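Local coordinates for penaeus monodon metallodensovirus major capsid protein (Penaeus monodon metallodensovirus, PDB 6WH7) that probably forms, as sixty copies of a parvovirus-type jelly-roll subunit, the icosahedral shell that encloses the genome of a penaeid shrimp densovirus, at residues A[73-78]-A[273-278]; A[115-120]-A[324-329]; A[66-71]-A[291-296]; A[86-91]-A[237-242]. One frame throughout, in Å; residues are numbered along the deposited sequence.

Contact 1 (A[73-78]-A[273-278])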
loop_
_atom_site.group_PDB
_atom_site.type_symbol
_atom_site.label_atom_id
_atom_site.label_comp_id
_atom_site.label_asym_id
_atom_site.label_seq_id
_atom_site.Cartn_x
_atom_site.Cartn_y
_atom_site.Cartn_z
ATOM N N ARG A 73 -92.214 -29.591 42.287
ATOM C CA ARG A 73 -92.581 -29.881 43.660
ATOM C C ARG A 73 -93.134 -31.288 43.784
ATOM O O ARG A 73 -93.723 -31.831 42.847
ATOM C CB ARG A 73 -93.610 -28.893 44.190
ATOM C CG ARG A 73 -93.070 -27.518 44.411
ATOM C CD ARG A 73 -94.123 -26.683 45.053
ATOM N NE ARG A 73 -94.551 -27.312 46.293
ATOM C CZ ARG A 73 -93.890 -27.227 47.439
ATOM N NH1 ARG A 73 -92.763 -26.539 47.507
ATOM N NH2 ARG A 73 -94.354 -27.838 48.514
ATOM N N GLY A 74 -92.943 -31.869 44.965
ATOM C CA GLY A 74 -93.475 -33.182 45.252
ATOM C C GLY A 74 -92.826 -34.307 44.492
ATOM O O GLY A 74 -93.442 -35.358 44.317
ATOM N N LEU A 75 -91.591 -34.124 44.044
ATOM C CA LEU A 75 -90.903 -35.124 43.242
ATOM C C LEU A 75 -90.081 -35.991 44.188
ATOM O O LEU A 75 -89.133 -35.508 44.811
ATOM C CB LEU A 75 -90.016 -34.451 42.200
ATOM C CG LEU A 75 -89.392 -35.311 41.108
ATOM C CD1 LEU A 75 -90.471 -35.726 40.150
ATOM C CD2 LEU A 75 -88.278 -34.589 40.389
ATOM N N THR A 76 -90.451 -37.257 44.315
ATOM C CA THR A 76 -89.695 -38.191 45.133
ATOM C C THR A 76 -88.434 -38.601 44.386
ATOM O O THR A 76 -88.291 -38.335 43.195
ATOM C CB THR A 76 -90.563 -39.396 45.490
ATOM O OG1 THR A 76 -90.933 -40.102 44.306
ATOM C CG2 THR A 76 -91.815 -38.943 46.199
ATOM N N PRO A 77 -87.470 -39.227 45.068
ATOM C CA PRO A 77 -86.228 -39.604 44.379
ATOM C C PRO A 77 -86.401 -40.696 43.344
ATOM O O PRO A 77 -85.510 -40.871 42.505
ATOM C CB PRO A 77 -85.324 -40.063 45.523
ATOM C CG PRO A 77 -86.258 -40.486 46.574
ATOM C CD PRO A 77 -87.371 -39.500 46.510
ATOM N N THR A 78 -87.497 -41.448 43.382
ATOM C CA THR A 78 -87.725 -42.477 42.378
ATOM C C THR A 78 -88.273 -41.883 41.087
ATOM O O THR A 78 -87.875 -42.289 39.992
ATOM C CB THR A 78 -88.680 -43.530 42.931
ATOM O OG1 THR A 78 -88.097 -44.130 44.089
ATOM C CG2 THR A 78 -88.948 -44.600 41.904
ATOM N N LEU A 273 -85.122 -34.330 35.040
ATOM C CA LEU A 273 -84.800 -33.658 36.283
ATOM C C LEU A 273 -85.165 -34.564 37.441
ATOM O O LEU A 273 -86.192 -35.243 37.413
ATOM C CB LEU A 273 -85.522 -32.320 36.399
ATOM C CG LEU A 273 -85.034 -31.311 35.372
ATOM C CD1 LEU A 273 -85.826 -30.040 35.448
ATOM C CD2 LEU A 273 -83.572 -31.036 35.576
ATOM N N SER A 274 -84.313 -34.577 38.456
ATOM C CA SER A 274 -84.469 -35.510 39.555
ATOM C C SER A 274 -83.796 -34.917 40.775
ATOM O O SER A 274 -82.964 -34.017 40.670
ATOM C CB SER A 274 -83.870 -36.873 39.202
ATOM O OG SER A 274 -84.027 -37.792 40.257
ATOM N N PHE A 275 -84.175 -35.424 41.937
ATOM C CA PHE A 275 -83.504 -34.991 43.142
ATOM C C PHE A 275 -82.808 -36.170 43.796
ATOM O O PHE A 275 -83.251 -37.311 43.658
ATOM C CB PHE A 275 -84.479 -34.358 44.138
ATOM C CG PHE A 275 -85.099 -33.100 43.645
ATOM C CD1 PHE A 275 -84.413 -31.911 43.702
ATOM C CD2 PHE A 275 -86.374 -33.104 43.132
ATOM C CE1 PHE A 275 -84.980 -30.759 43.248
ATOM C CE2 PHE A 275 -86.942 -31.948 42.680
ATOM C CZ PHE A 275 -86.246 -30.779 42.738
ATOM N N PRO A 276 -81.709 -35.931 44.500
ATOM C CA PRO A 276 -81.024 -37.011 45.181
ATOM C C PRO A 276 -81.864 -37.545 46.322
ATOM O O PRO A 276 -82.551 -36.778 47.008
ATOM C CB PRO A 276 -79.746 -36.341 45.695
ATOM C CG PRO A 276 -80.121 -34.936 45.846
ATOM C CD PRO A 276 -81.028 -34.647 44.704
ATOM N N PRO A 277 -81.866 -38.858 46.536
ATOM C CA PRO A 277 -82.550 -39.402 47.710
ATOM C C PRO A 277 -81.818 -39.009 48.980
ATOM O O PRO A 277 -80.617 -39.246 49.121
ATOM C CB PRO A 277 -82.499 -40.912 47.473
ATOM C CG PRO A 277 -81.322 -41.105 46.622
ATOM C CD PRO A 277 -81.231 -39.912 45.738
ATOM N N ILE A 278 -82.556 -38.430 49.922
ATOM C CA ILE A 278 -81.995 -38.043 51.209
ATOM C C ILE A 278 -83.006 -38.445 52.267
ATOM O O ILE A 278 -84.145 -37.970 52.242
ATOM C CB ILE A 278 -81.705 -36.537 51.300
ATOM C CG1 ILE A 278 -80.929 -36.054 50.082
ATOM C CG2 ILE A 278 -80.830 -36.274 52.484
ATOM C CD1 ILE A 278 -80.775 -34.570 50.013
#
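L75 and F275 cross at about a right angle. CD2 of L75 lies 3.7 Å from CD2 of F275 in an oblique approach, while CB of L75 sits at the ring edge, in its plane, 4.0 Å from CE2 of F275. The leucine CG is anti to its backbone N (chi1 -170°). CD2 of L75 also comes 3.7 Å from the carbonyl O of L273 in the opposing strand. The second meeting is between two prolines. P77 and P277 cross obliquely, CB of P77 lying 3.5 Å from CB of P277, and CA of P77 comes 3.8 Å from the carbonyl O of F275. F69 of a neighbouring subunit also packs on P277. No hydrogen bond joins 73-78 to 273-278, so the two segments meet by packing alone. The turn at G74 carries the chain from strand 59-75, in one sheet, toward strand 79-83 in the other, the crossing from sheet to sheet expected in a jelly roll. L75 also packs on I81 of strand 79-83, and F275 on M157 of strand 157-162 and on L287 and A289 of strand 287-302.

Contact 2 (A[115-120]-A[324-329]); sequences ACKAHR and SLWIQS
K117 and A118, the doubled side of a classic beta bulge opposite R302, press on W326 and I327 where the short helix 323-326 passes into strand 327-328. The contact between the segments is apolar, without a hydrogen bond. K117 crosses the indole at about a right angle: its chain runs extended to CE, which lies 3.5 Å from CZ2 of W326, and CD is 3.9 Å from CH2 of W326. A118 gives its only side-chain carbon to two partners, CB standing 3.5 Å from CZ3 of W326 and 3.4 Å from CD1 of I327. Both lysine and alanine approach the indole obliquely.

Charge enters at the end of the lysine. A bend at chi4 (61°) sets the position of NZ, which forms salt bridges with D323 and E305; the two acids should help keep the amine charged while CD and CE pack on the indole.

Aromatic contacts continue beyond the two segments: W326 meets W229 edge to face, and R120 makes a cation-pi contact with that same W229. R352 of a neighbouring subunit packs on both K117 and W326. Within 324-329, CD1 of I327 lies over one face of the W326 ring, 3.3 Å above its plane and offset toward the rim.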
loop_
_atom_site.group_PDB
_atom_site.type_symbol
_atom_site.label_atom_id
_atom_site.label_comp_id
_atom_site.label_asym_id
_atom_site.label_seq_id
_atom_site.Cartn_x
_atom_site.Cartn_y
_atom_site.Cartn_z
ATOM N N ALA A 115 -97.356 -18.664 6.763
ATOM C CA ALA A 115 -97.596 -17.864 5.573
ATOM C C ALA A 115 -96.434 -17.917 4.595
ATOM O O ALA A 115 -96.565 -17.426 3.472
ATOM C CB ALA A 115 -97.871 -16.411 5.962
ATOM N N CYS A 116 -95.305 -18.473 5.007
ATOM C CA CYS A 116 -94.188 -18.729 4.120
ATOM C C CYS A 116 -94.496 -19.923 3.232
ATOM O O CYS A 116 -95.424 -20.691 3.484
ATOM C CB CYS A 116 -92.927 -19.006 4.923
ATOM S SG CYS A 116 -92.508 -17.712 6.062
ATOM N N LYS A 117 -93.720 -20.068 2.163
ATOM C CA LYS A 117 -93.853 -21.286 1.379
ATOM C C LYS A 117 -93.339 -22.486 2.157
ATOM O O LYS A 117 -93.979 -23.544 2.177
ATOM C CB LYS A 117 -93.114 -21.169 0.054
ATOM C CG LYS A 117 -93.405 -22.361 -0.809
ATOM C CD LYS A 117 -92.744 -22.317 -2.137
ATOM C CE LYS A 117 -92.996 -23.623 -2.831
ATOM N NZ LYS A 117 -94.450 -23.835 -3.039
ATOM N N ALA A 118 -92.197 -22.334 2.813
ATOM C CA ALA A 118 -91.552 -23.412 3.536
ATOM C C ALA A 118 -90.914 -22.859 4.794
ATOM O O ALA A 118 -90.549 -21.686 4.857
ATOM C CB ALA A 118 -90.485 -24.085 2.689
ATOM N N HIS A 119 -90.782 -23.721 5.796
ATOM C CA HIS A 119 -90.091 -23.369 7.022
ATOM C C HIS A 119 -89.407 -24.610 7.554
ATOM O O HIS A 119 -89.819 -25.734 7.269
ATOM C CB HIS A 119 -91.040 -22.792 8.073
ATOM C CG HIS A 119 -92.110 -23.740 8.500
ATOM N ND1 HIS A 119 -91.902 -24.721 9.438
ATOM C CD2 HIS A 119 -93.392 -23.871 8.096
ATOM C CE1 HIS A 119 -93.016 -25.407 9.606
ATOM N NE2 HIS A 119 -93.935 -24.912 8.803
ATOM N N ARG A 120 -88.342 -24.397 8.311
ATOM C CA ARG A 120 -87.578 -25.513 8.772
ATOM C C ARG A 120 -87.042 -25.229 10.166
ATOM O O ARG A 120 -86.594 -24.108 10.428
ATOM C CB ARG A 120 -86.456 -25.768 7.766
ATOM C CG ARG A 120 -85.565 -26.884 8.081
ATOM C CD ARG A 120 -84.699 -27.195 6.902
ATOM N NE ARG A 120 -83.844 -26.107 6.477
ATOM C CZ ARG A 120 -83.183 -26.120 5.332
ATOM N NH1 ARG A 120 -83.290 -27.163 4.532
ATOM N NH2 ARG A 120 -82.412 -25.102 4.993
ATOM N N SER A 324 -92.977 -31.454 -3.569
ATOM C CA SER A 324 -92.883 -32.727 -2.873
ATOM C C SER A 324 -91.453 -33.218 -2.751
ATOM O O SER A 324 -91.196 -34.136 -1.970
ATOM C CB SER A 324 -93.718 -33.773 -3.594
ATOM O OG SER A 324 -93.212 -34.002 -4.893
ATOM N N LEU A 325 -90.524 -32.640 -3.501
ATOM C CA LEU A 325 -89.124 -33.009 -3.369
ATOM C C LEU A 325 -88.468 -32.335 -2.177
ATOM O O LEU A 325 -87.633 -32.944 -1.510
ATOM C CB LEU A 325 -88.375 -32.669 -4.653
ATOM C CG LEU A 325 -88.229 -33.749 -5.720
ATOM C CD1 LEU A 325 -89.556 -34.286 -6.109
ATOM C CD2 LEU A 325 -87.563 -33.154 -6.934
ATOM N N TRP A 326 -88.726 -31.054 -1.953
ATOM C CA TRP A 326 -88.156 -30.387 -0.797
ATOM C C TRP A 326 -89.143 -30.020 0.310
ATOM O O TRP A 326 -88.696 -29.593 1.376
ATOM C CB TRP A 326 -87.381 -29.155 -1.275
ATOM C CG TRP A 326 -88.203 -28.180 -1.991
ATOM C CD1 TRP A 326 -88.707 -28.298 -3.239
ATOM C CD2 TRP A 326 -88.552 -26.882 -1.535
ATOM N NE1 TRP A 326 -89.401 -27.170 -3.573
ATOM C CE2 TRP A 326 -89.314 -26.280 -2.540
ATOM C CE3 TRP A 326 -88.303 -26.173 -0.361
ATOM C CZ2 TRP A 326 -89.833 -25.010 -2.409
ATOM C CZ3 TRP A 326 -88.816 -24.921 -0.234
ATOM C CH2 TRP A 326 -89.575 -24.346 -1.247
ATOM N N ILE A 327 -90.452 -30.197 0.128
ATOM C CA ILE A 327 -91.444 -29.809 1.133
ATOM C C ILE A 327 -92.065 -31.066 1.716
ATOM O O ILE A 327 -92.549 -31.923 0.970
ATOM C CB ILE A 327 -92.551 -28.910 0.561
ATOM C CG1 ILE A 327 -91.974 -27.662 -0.062
ATOM C CG2 ILE A 327 -93.456 -28.453 1.674
ATOM C CD1 ILE A 327 -91.328 -26.859 0.926
ATOM N N GLN A 328 -92.091 -31.160 3.040
ATOM C CA GLN A 328 -92.522 -32.383 3.693
ATOM C C GLN A 328 -93.443 -32.057 4.853
ATOM O O GLN A 328 -93.415 -30.954 5.399
ATOM C CB GLN A 328 -91.319 -33.186 4.183
ATOM C CG GLN A 328 -90.386 -33.570 3.059
ATOM C CD GLN A 328 -91.064 -34.413 2.028
ATOM O OE1 GLN A 328 -91.722 -35.384 2.358
ATOM N NE2 GLN A 328 -90.960 -34.015 0.773
ATOM N N SER A 329 -94.293 -33.015 5.197
ATOM C CA SER A 329 -95.037 -32.949 6.440
ATOM C C SER A 329 -94.151 -33.387 7.601
ATOM O O SER A 329 -93.127 -34.046 7.418
ATOM C CB SER A 329 -96.303 -33.799 6.352
ATOM O OG SER A 329 -96.011 -35.162 6.124
#

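Contact 3 (A[66-71]-A[291-296]); sequences LRNFVN and FTLETE
R67 and E294 face each other as a non-hydrogen-bonded pair between two antiparallel strands, 59-75 and 287-302, of one jelly-roll sheet. The short segments run at 152° to each other, and the pairs L66-T295, N68-L293 and V70-F291 carry six backbone hydrogen bonds, one of them, from N68 N to L293 O, weak.

In R67, CB lies 3.9 Å from CG of E294. CG then sits between two neighbours, 3.6 Å from CG of E294 and 3.7 Å from CG2 of T292, the three side chains leaving the sheet side by side. CD comes 3.4 Å from OE2 of E294. There the chain bends (chi3 58°), which places NE, and the guanidinium meets the carboxylate with their planes 61° apart. The salt bridge from NH1 of R67 to OE2 of E294 is long, at 3.8 Å, and OE2 also takes a weak hydrogen bond from T50 N of another subunit. At the far tip NH2 bonds to the carbonyl O of S202 in a different neighbouring subunit, so the arginine reaches beyond its own sheet into the capsid interface.

On the other face, which also carries L66, N68 and T295, V70, F291 and L293 form an apolar cluster. CG2 of V70 touches CB of L293, and in a CH-pi contact CB of V70 stands over one face of F291, 3.8 Å from the ring centroid.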
loop_
_atom_site.group_PDB
_atom_site.type_symbol
_atom_site.label_atom_id
_atom_site.label_comp_id
_atom_site.label_asym_id
_atom_site.label_seq_id
_atom_site.Cartn_x
_atom_site.Cartn_y
_atom_site.Cartn_z
ATOM N N LEU A 66 -88.685 -18.015 24.230
ATOM C CA LEU A 66 -89.703 -17.941 25.262
ATOM C C LEU A 66 -89.069 -18.217 26.612
ATOM O O LEU A 66 -88.199 -19.080 26.731
ATOM C CB LEU A 66 -90.826 -18.932 25.008
ATOM C CG LEU A 66 -91.719 -18.681 23.803
ATOM C CD1 LEU A 66 -92.634 -19.854 23.602
ATOM C CD2 LEU A 66 -92.518 -17.432 24.031
ATOM N N ARG A 67 -89.508 -17.484 27.624
ATOM C CA ARG A 67 -88.961 -17.598 28.964
ATOM C C ARG A 67 -90.072 -17.895 29.952
ATOM O O ARG A 67 -91.197 -17.415 29.809
ATOM C CB ARG A 67 -88.213 -16.337 29.362
ATOM C CG ARG A 67 -87.629 -16.370 30.740
ATOM C CD ARG A 67 -86.770 -15.163 30.983
ATOM N NE ARG A 67 -87.502 -13.919 30.819
ATOM C CZ ARG A 67 -87.354 -13.111 29.780
ATOM N NH1 ARG A 67 -86.494 -13.420 28.826
ATOM N NH2 ARG A 67 -88.055 -11.997 29.699
ATOM N N ASN A 68 -89.740 -18.696 30.953
ATOM C CA ASN A 68 -90.719 -19.315 31.821
ATOM C C ASN A 68 -90.069 -19.591 33.166
ATOM O O ASN A 68 -88.875 -19.879 33.237
ATOM C CB ASN A 68 -91.216 -20.604 31.166
ATOM C CG ASN A 68 -92.305 -21.252 31.926
ATOM O OD1 ASN A 68 -93.102 -20.585 32.571
ATOM N ND2 ASN A 68 -92.339 -22.569 31.888
ATOM N N PHE A 69 -90.854 -19.507 34.231
ATOM C CA PHE A 69 -90.429 -20.012 35.528
ATOM C C PHE A 69 -91.001 -21.401 35.736
ATOM O O PHE A 69 -92.157 -21.665 35.405
ATOM C CB PHE A 69 -90.869 -19.114 36.681
ATOM C CG PHE A 69 -90.190 -17.789 36.717
ATOM C CD1 PHE A 69 -88.912 -17.671 37.211
ATOM C CD2 PHE A 69 -90.844 -16.653 36.305
ATOM C CE1 PHE A 69 -88.295 -16.459 37.263
ATOM C CE2 PHE A 69 -90.229 -15.439 36.358
ATOM C CZ PHE A 69 -88.954 -15.342 36.838
ATOM N N VAL A 70 -90.187 -22.286 36.294
ATOM C CA VAL A 70 -90.577 -23.664 36.541
ATOM C C VAL A 70 -90.495 -23.920 38.034
ATOM O O VAL A 70 -89.493 -23.584 38.669
ATOM C CB VAL A 70 -89.685 -24.649 35.770
ATOM C CG1 VAL A 70 -90.084 -26.065 36.084
ATOM C CG2 VAL A 70 -89.766 -24.385 34.291
ATOM N N ASN A 71 -91.549 -24.503 38.591
ATOM C CA ASN A 71 -91.584 -24.941 39.981
ATOM C C ASN A 71 -91.789 -26.445 39.998
ATOM O O ASN A 71 -92.862 -26.932 39.634
ATOM C CB ASN A 71 -92.692 -24.236 40.752
ATOM C CG ASN A 71 -92.327 -22.833 41.130
ATOM O OD1 ASN A 71 -91.173 -22.537 41.400
ATOM N ND2 ASN A 71 -93.301 -21.946 41.106
ATOM N N PHE A 291 -86.515 -22.749 38.871
ATOM C CA PHE A 291 -85.494 -22.236 37.976
ATOM C C PHE A 291 -86.195 -21.507 36.846
ATOM O O PHE A 291 -87.423 -21.471 36.771
ATOM C CB PHE A 291 -84.584 -23.357 37.474
ATOM C CG PHE A 291 -85.321 -24.518 36.902
ATOM C CD1 PHE A 291 -85.664 -24.555 35.571
ATOM C CD2 PHE A 291 -85.684 -25.569 37.707
ATOM C CE1 PHE A 291 -86.345 -25.615 35.064
ATOM C CE2 PHE A 291 -86.360 -26.625 37.201
ATOM C CZ PHE A 291 -86.688 -26.654 35.879
ATOM N N THR A 292 -85.402 -20.917 35.969
ATOM C CA THR A 292 -85.912 -20.202 34.815
ATOM C C THR A 292 -85.707 -21.063 33.582
ATOM O O THR A 292 -84.613 -21.587 33.361
ATOM C CB THR A 292 -85.202 -18.861 34.655
ATOM O OG1 THR A 292 -85.374 -18.095 35.847
ATOM C CG2 THR A 292 -85.781 -18.093 33.504
ATOM N N LEU A 293 -86.758 -21.226 32.797
ATOM C CA LEU A 293 -86.693 -21.967 31.548
ATOM C C LEU A 293 -86.721 -20.969 30.404
ATOM O O LEU A 293 -87.736 -20.310 30.176
ATOM C CB LEU A 293 -87.843 -22.960 31.437
ATOM C CG LEU A 293 -87.896 -23.708 30.114
ATOM C CD1 LEU A 293 -86.660 -24.544 29.950
ATOM C CD2 LEU A 293 -89.126 -24.564 30.043
ATOM N N GLU A 294 -85.608 -20.853 29.697
ATOM C CA GLU A 294 -85.532 -20.104 28.454
ATOM C C GLU A 294 -85.321 -21.080 27.313
ATOM O O GLU A 294 -84.280 -21.736 27.242
ATOM C CB GLU A 294 -84.404 -19.080 28.484
ATOM C CG GLU A 294 -84.672 -17.873 29.326
ATOM C CD GLU A 294 -83.505 -16.920 29.331
ATOM O OE1 GLU A 294 -82.402 -17.332 28.922
ATOM O OE2 GLU A 294 -83.690 -15.750 29.710
ATOM N N THR A 295 -86.296 -21.172 26.424
ATOM C CA THR A 295 -86.190 -22.008 25.244
ATOM C C THR A 295 -85.997 -21.138 24.016
ATOM O O THR A 295 -86.465 -20.003 23.961
ATOM C CB THR A 295 -87.428 -22.886 25.064
ATOM O OG1 THR A 295 -88.584 -22.058 24.902
ATOM C CG2 THR A 295 -87.624 -23.757 26.268
ATOM N N GLU A 296 -85.275 -21.669 23.042
ATOM C CA GLU A 296 -85.124 -21.005 21.760
ATOM C C GLU A 296 -85.177 -22.040 20.654
ATOM O O GLU A 296 -84.497 -23.063 20.728
ATOM C CB GLU A 296 -83.814 -20.230 21.686
ATOM C CG GLU A 296 -83.625 -19.501 20.386
ATOM C CD GLU A 296 -82.326 -18.737 20.341
ATOM O OE1 GLU A 296 -81.559 -18.809 21.323
ATOM O OE2 GLU A 296 -82.066 -18.064 19.322
#

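Contact 4 (A[86-91]-A[237-242])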
loop_
_atom_site.group_PDB
_atom_site.type_symbol
_atom_site.label_atom_id
_atom_site.label_comp_id
_atom_site.label_asym_id
_atom_site.label_seq_id
_atom_site.Cartn_x
_atom_site.Cartn_y
_atom_site.Cartn_z
ATOM N N ASN A 86 -87.835 -32.549 23.208
ATOM C CA ASN A 86 -87.850 -33.083 21.862
ATOM C C ASN A 86 -89.153 -32.813 21.136
ATOM O O ASN A 86 -89.322 -33.270 20.008
ATOM C CB ASN A 86 -87.529 -34.579 21.867
ATOM C CG ASN A 86 -88.461 -35.378 22.725
ATOM O OD1 ASN A 86 -89.135 -34.844 23.595
ATOM N ND2 ASN A 86 -88.513 -36.675 22.477
ATOM N N VAL A 87 -90.060 -32.065 21.743
ATOM C CA VAL A 87 -91.351 -31.751 21.156
ATOM C C VAL A 87 -91.276 -30.354 20.559
ATOM O O VAL A 87 -90.775 -29.427 21.202
ATOM C CB VAL A 87 -92.463 -31.847 22.211
ATOM C CG1 VAL A 87 -93.807 -31.553 21.603
ATOM C CG2 VAL A 87 -92.440 -33.200 22.859
ATOM N N MET A 88 -91.756 -30.205 19.323
ATOM C CA MET A 88 -91.808 -28.885 18.703
ATOM C C MET A 88 -92.646 -27.924 19.525
ATOM O O MET A 88 -92.288 -26.755 19.686
ATOM C CB MET A 88 -92.368 -28.988 17.286
ATOM C CG MET A 88 -91.454 -29.616 16.274
ATOM S SD MET A 88 -90.005 -28.622 15.935
ATOM C CE MET A 88 -90.768 -27.229 15.120
ATOM N N ARG A 89 -93.764 -28.404 20.060
ATOM C CA ARG A 89 -94.675 -27.566 20.826
ATOM C C ARG A 89 -94.014 -26.958 22.049
ATOM O O ARG A 89 -94.492 -25.947 22.568
ATOM C CB ARG A 89 -95.872 -28.407 21.234
ATOM C CG ARG A 89 -96.965 -27.658 21.893
ATOM C CD ARG A 89 -98.037 -28.607 22.286
ATOM N NE ARG A 89 -98.654 -29.240 21.130
ATOM C CZ ARG A 89 -99.693 -28.733 20.486
ATOM N NH1 ARG A 89 -100.234 -27.599 20.901
ATOM N NH2 ARG A 89 -100.203 -29.362 19.442
ATOM N N PHE A 90 -92.916 -27.546 22.507
ATOM C CA PHE A 90 -92.230 -27.064 23.695
ATOM C C PHE A 90 -91.584 -25.710 23.449
ATOM O O PHE A 90 -91.628 -24.828 24.309
ATOM C CB PHE A 90 -91.204 -28.116 24.108
ATOM C CG PHE A 90 -90.385 -27.762 25.308
ATOM C CD1 PHE A 90 -90.921 -27.841 26.574
ATOM C CD2 PHE A 90 -89.053 -27.442 25.176
ATOM C CE1 PHE A 90 -90.160 -27.548 27.669
ATOM C CE2 PHE A 90 -88.293 -27.156 26.268
ATOM C CZ PHE A 90 -88.846 -27.208 27.516
ATOM N N TYR A 91 -90.957 -25.539 22.292
ATOM C CA TYR A 91 -90.183 -24.344 21.995
ATOM C C TYR A 91 -91.002 -23.191 21.433
ATOM O O TYR A 91 -90.822 -22.042 21.841
ATOM C CB TYR A 91 -89.077 -24.712 21.023
ATOM C CG TYR A 91 -88.139 -25.711 21.599
ATOM C CD1 TYR A 91 -87.044 -25.309 22.331
ATOM C CD2 TYR A 91 -88.359 -27.062 21.438
ATOM C CE1 TYR A 91 -86.188 -26.218 22.864
ATOM C CE2 TYR A 91 -87.508 -27.975 21.968
ATOM C CZ TYR A 91 -86.420 -27.549 22.680
ATOM O OH TYR A 91 -85.551 -28.459 23.220
ATOM N N ALA A 237 -95.952 -32.535 16.911
ATOM C CA ALA A 237 -94.901 -33.389 16.398
ATOM C C ALA A 237 -93.648 -33.211 17.238
ATOM O O ALA A 237 -93.400 -32.139 17.790
ATOM C CB ALA A 237 -94.592 -33.057 14.941
ATOM N N TYR A 238 -92.870 -34.279 17.351
ATOM C CA TYR A 238 -91.523 -34.134 17.868
ATOM C C TYR A 238 -90.717 -33.269 16.915
ATOM O O TYR A 238 -91.084 -33.083 15.755
ATOM C CB TYR A 238 -90.837 -35.488 18.011
ATOM C CG TYR A 238 -91.451 -36.427 19.006
ATOM C CD1 TYR A 238 -91.125 -36.351 20.346
ATOM C CD2 TYR A 238 -92.316 -37.421 18.603
ATOM C CE1 TYR A 238 -91.664 -37.214 21.254
ATOM C CE2 TYR A 238 -92.858 -38.289 19.508
ATOM C CZ TYR A 238 -92.529 -38.179 20.833
ATOM O OH TYR A 238 -93.072 -39.040 21.747
ATOM N N VAL A 239 -89.613 -32.721 17.408
ATOM C CA VAL A 239 -88.761 -31.973 16.495
ATOM C C VAL A 239 -88.243 -33.049 15.553
ATOM O O VAL A 239 -88.119 -34.209 15.969
ATOM C CB VAL A 239 -87.605 -31.234 17.189
ATOM C CG1 VAL A 239 -88.008 -30.681 18.549
ATOM C CG2 VAL A 239 -86.345 -32.041 17.169
ATOM N N PRO A 240 -87.972 -32.741 14.292
ATOM C CA PRO A 240 -87.560 -33.789 13.355
ATOM C C PRO A 240 -86.359 -34.571 13.864
ATOM O O PRO A 240 -85.326 -34.003 14.216
ATOM C CB PRO A 240 -87.233 -32.998 12.092
ATOM C CG PRO A 240 -88.108 -31.814 12.187
ATOM C CD PRO A 240 -88.187 -31.455 13.620
ATOM N N GLN A 241 -86.501 -35.895 13.894
ATOM C CA GLN A 241 -85.477 -36.780 14.426
ATOM C C GLN A 241 -85.513 -38.091 13.671
ATOM O O GLN A 241 -86.585 -38.585 13.337
ATOM C CB GLN A 241 -85.686 -37.077 15.909
ATOM C CG GLN A 241 -85.545 -35.904 16.816
ATOM C CD GLN A 241 -85.917 -36.245 18.218
ATOM O OE1 GLN A 241 -86.592 -37.226 18.465
ATOM N NE2 GLN A 241 -85.512 -35.418 19.145
ATOM N N ASN A 242 -84.344 -38.660 13.439
ATOM C CA ASN A 242 -84.206 -39.990 12.863
ATOM C C ASN A 242 -83.760 -40.916 13.983
ATOM O O ASN A 242 -82.625 -40.822 14.450
ATOM C CB ASN A 242 -83.209 -39.968 11.712
ATOM C CG ASN A 242 -83.750 -39.265 10.491
ATOM O OD1 ASN A 242 -84.948 -39.254 10.249
ATOM N ND2 ASN A 242 -82.867 -38.647 9.731
#
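V87 and Y238 form a single backbone bridge at the start of helix 88-92, joining it to the long loop between strands 229-230 and 257-262. Two hydrogen bonds flank the pair: V239 N to N86 O, 2.7 Å and nearly straight at 165°, and M88 N to A237 O, 3.0 Å, with the donor in the carbonyl plane.

Around this backbone the side chains pack in two groups. N86 lies alongside Y238 and points the same way, its amide turned 55° from the ring, with ND2 3.4 Å from CD1 of Y238 in an oblique approach. In the second group M88 crosses V239 at about a right angle. Its chain bends at chi2 (-67°), which sets SD; SD lies 3.8 Å from CB of V239 and 4.1 Å from CD of P240.

A second shell positions these groups. Q345 holds the first, its N bonded to OH of Y238 and its O weakly to ND2 of N86. P121 of strand 118-135 packs on both M88 and P240. Y91, whose CE2 approaches CG1 of V239, bonds through OH to the carbonyl of W85 and packs on V124 and Y126. On the aliphatic part of the asparagine, NE2 of Q241 comes 3.5 Å from CB of N86.

All four contacts are buried, but they lie at different distances from the middle of the chain: the centre of contact 4 is about 3 Å from the chain's centre, those of contacts 1 and 2 about 23 and 19 Å, on opposite sides. Contacts 1 and 3 share strand 59-75 and touch where L273 packs on F291. Contact 3 also meets contact 4, with F90 against L293 and T295. Contact 2 touches none of the others, though its nearest atoms come about 6 Å from contact 4, and through strand 118-135 it reaches the sheet used by contacts 1 and 3. The chemistry differs with place: regular strand pairing in contact 3, one bridge in contact 4, and packing without hydrogen bonds between the segments in contacts 1 and 2.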